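Local coordinates for hypothetical protein (Leishmania major, PDB 3LJN) that is of unknown function but, as an elongated ankyrin-repeat protein, probably serves as a scaffold for binding partner proteins, at residues R124-I129 with L142-G147. Residues are numbered along the deposited sequence; the frame is centred on the assembly and turned at random.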
loop_
_atom_site.group_PDB
_atom_site.type_symbol
_atom_site.label_atom_id
_atom_site.label_comp_id
_atom_site.label_asym_id
_atom_site.label_seq_id
_atom_site.Cartn_x
_atom_site.Cartn_y
_atom_site.Cartn_z
ATOM N N ARG A 124 12.022 6.878 7.757
ATOM C CA ARG A 124 12.540 6.031 8.825
ATOM C C ARG A 124 13.096 4.713 8.268
ATOM O O ARG A 124 12.327 3.840 7.873
ATOM C CB ARG A 124 11.409 5.749 9.820
ATOM C CG ARG A 124 11.839 5.092 11.109
ATOM C CD ARG A 124 10.640 4.667 11.959
ATOM N NE ARG A 124 10.962 4.661 13.393
ATOM C CZ ARG A 124 10.118 4.323 14.374
ATOM N NH1 ARG A 124 8.873 3.933 14.098
ATOM N NH2 ARG A 124 10.524 4.371 15.641
ATOM N N GLU A 125 14.426 4.571 8.247
ATOM C CA GLU A 125 15.076 3.346 7.738
ATOM C C GLU A 125 14.881 2.163 8.695
ATOM O O GLU A 125 15.007 2.315 9.904
ATOM C CB GLU A 125 16.563 3.585 7.470
ATOM N N VAL A 126 14.566 0.990 8.155
ATOM C CA VAL A 126 14.217 -0.175 8.987
ATOM C C VAL A 126 14.787 -1.492 8.426
ATOM O O VAL A 126 15.175 -1.553 7.267
ATOM C CB VAL A 126 12.671 -0.241 9.181
ATOM C CG1 VAL A 126 12.143 -1.674 9.129
ATOM C CG2 VAL A 126 12.277 0.441 10.485
ATOM N N ASN A 127 14.873 -2.522 9.265
ATOM C CA ASN A 127 15.363 -3.835 8.834
ATOM C C ASN A 127 14.594 -4.992 9.469
ATOM O O ASN A 127 15.134 -6.064 9.727
ATOM C CB ASN A 127 16.854 -3.944 9.138
ATOM C CG ASN A 127 17.676 -3.002 8.299
ATOM O OD1 ASN A 127 18.283 -2.061 8.814
ATOM N ND2 ASN A 127 17.669 -3.226 6.987
ATOM N N GLU A 128 13.307 -4.767 9.677
ATOM C CA GLU A 128 12.458 -5.668 10.437
ATOM C C GLU A 128 11.202 -4.887 10.780
ATOM O O GLU A 128 11.248 -3.942 11.560
ATOM C CB GLU A 128 13.151 -6.151 11.713
ATOM N N ILE A 129 10.094 -5.269 10.161
ATOM C CA ILE A 129 8.849 -4.535 10.266
ATOM C C ILE A 129 7.896 -5.379 11.083
ATOM O O ILE A 129 7.169 -6.208 10.542
ATOM C CB ILE A 129 8.262 -4.247 8.872
ATOM C CG1 ILE A 129 9.142 -3.229 8.129
ATOM C CG2 ILE A 129 6.833 -3.720 8.983
ATOM C CD1 ILE A 129 8.860 -3.126 6.631
ATOM N N LEU A 142 -0.214 3.133 6.533
ATOM C CA LEU A 142 -1.008 2.001 6.090
ATOM C C LEU A 142 -0.113 0.783 5.817
ATOM O O LEU A 142 -0.553 -0.338 6.038
ATOM C CB LEU A 142 -1.845 2.383 4.862
ATOM C CG LEU A 142 -3.067 1.518 4.517
ATOM C CD1 LEU A 142 -3.998 1.331 5.697
ATOM C CD2 LEU A 142 -3.835 2.112 3.328
ATOM N N HIS A 143 1.127 1.011 5.356
ATOM C CA HIS A 143 2.153 -0.049 5.200
ATOM C C HIS A 143 2.521 -0.718 6.539
ATOM O O HIS A 143 2.577 -1.939 6.647
ATOM C CB HIS A 143 3.468 0.516 4.646
ATOM C CG HIS A 143 3.439 0.921 3.202
ATOM N ND1 HIS A 143 3.405 2.238 2.801
ATOM C CD2 HIS A 143 3.523 0.189 2.068
ATOM C CE1 HIS A 143 3.428 2.299 1.484
ATOM N NE2 HIS A 143 3.497 1.068 1.013
ATOM N N TRP A 144 2.831 0.101 7.541
ATOM C CA TRP A 144 3.101 -0.384 8.895
ATOM C C TRP A 144 2.001 -1.300 9.389
ATOM O O TRP A 144 2.242 -2.483 9.598
ATOM C CB TRP A 144 3.252 0.778 9.861
ATOM C CG TRP A 144 4.566 1.423 9.767
ATOM C CD1 TRP A 144 4.882 2.568 9.088
ATOM C CD2 TRP A 144 5.774 0.957 10.360
ATOM N NE1 TRP A 144 6.223 2.849 9.233
ATOM C CE2 TRP A 144 6.793 1.872 10.008
ATOM C CE3 TRP A 144 6.099 -0.149 11.160
ATOM C CZ2 TRP A 144 8.112 1.716 10.432
ATOM C CZ3 TRP A 144 7.413 -0.304 11.581
ATOM C CH2 TRP A 144 8.402 0.621 11.213
ATOM N N CYS A 145 0.795 -0.763 9.562
ATOM C CA CYS A 145 -0.371 -1.566 9.962
ATOM C C CYS A 145 -0.386 -2.945 9.330
ATOM O O CYS A 145 -0.620 -3.957 9.995
ATOM C CB CYS A 145 -1.648 -0.854 9.567
ATOM S SG CYS A 145 -1.866 0.665 10.482
ATOM N N VAL A 146 -0.133 -2.971 8.032
ATOM C CA VAL A 146 -0.138 -4.205 7.285
ATOM C C VAL A 146 0.911 -5.182 7.820
ATOM O O VAL A 146 0.682 -6.397 7.823
ATOM C CB VAL A 146 0.039 -3.927 5.769
ATOM C CG1 VAL A 146 0.526 -5.159 5.041
ATOM C CG2 VAL A 146 -1.276 -3.418 5.186
ATOM N N GLY A 147 2.039 -4.659 8.294
ATOM C CA GLY A 147 3.104 -5.496 8.861
ATOM C C GLY A 147 2.939 -5.902 10.319
ATOM O O GLY A 147 3.498 -6.915 10.751
#
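Trp-144 reaches from helix 141-147 of this ankyrin-repeat stack to Arg-124, Val-126 and Ile-129, which lie on the finger-like excursion that precedes the helix. Ankyrin repeats are helix pairs joined by such protruding loops or hairpins, and here a large indole joins the two elements. At CB the side chain leaves the helix with CG anti to the carbonyl carbon (chi1 -78°), beside the backbone N. The pyrrole and benzene halves of the fused indole then meet different partners. On the pyrrole side NE1 is hydrogen-bonded to Asp-122, whose carboxylate also takes the backbone N-H of Arg-124; one acid thus ties the indole to the start of segment 124-129. On the benzene side CE3 lies 4.2 Å from Ile-129 CG2. Farther round the ring, CH2 meets Val-126 CG2 at 3.9 Å. Branching at CB puts both these methyls one bond from CB, as short, stiff apolar groups that need no flexible chain. Next, CZ2 lies 4.2 Å from the methylene CD of Arg-124. Arginine supplies an apolar shaft: extended from CG to NE, it crosses the indole at about a right angle, its guanidinium plane turned 52° from the ring. Tryptophan fits its place because it combines a broad apolar surface with one N-H, which is given to Asp-122. One turn along the helix, Gly-147 brings its backbone close to Ile-129, their CA atoms 6.0 Å apart; having no side chain, it lets Ile-129 CG2 settle 4.1 Å from Gly-147 CA.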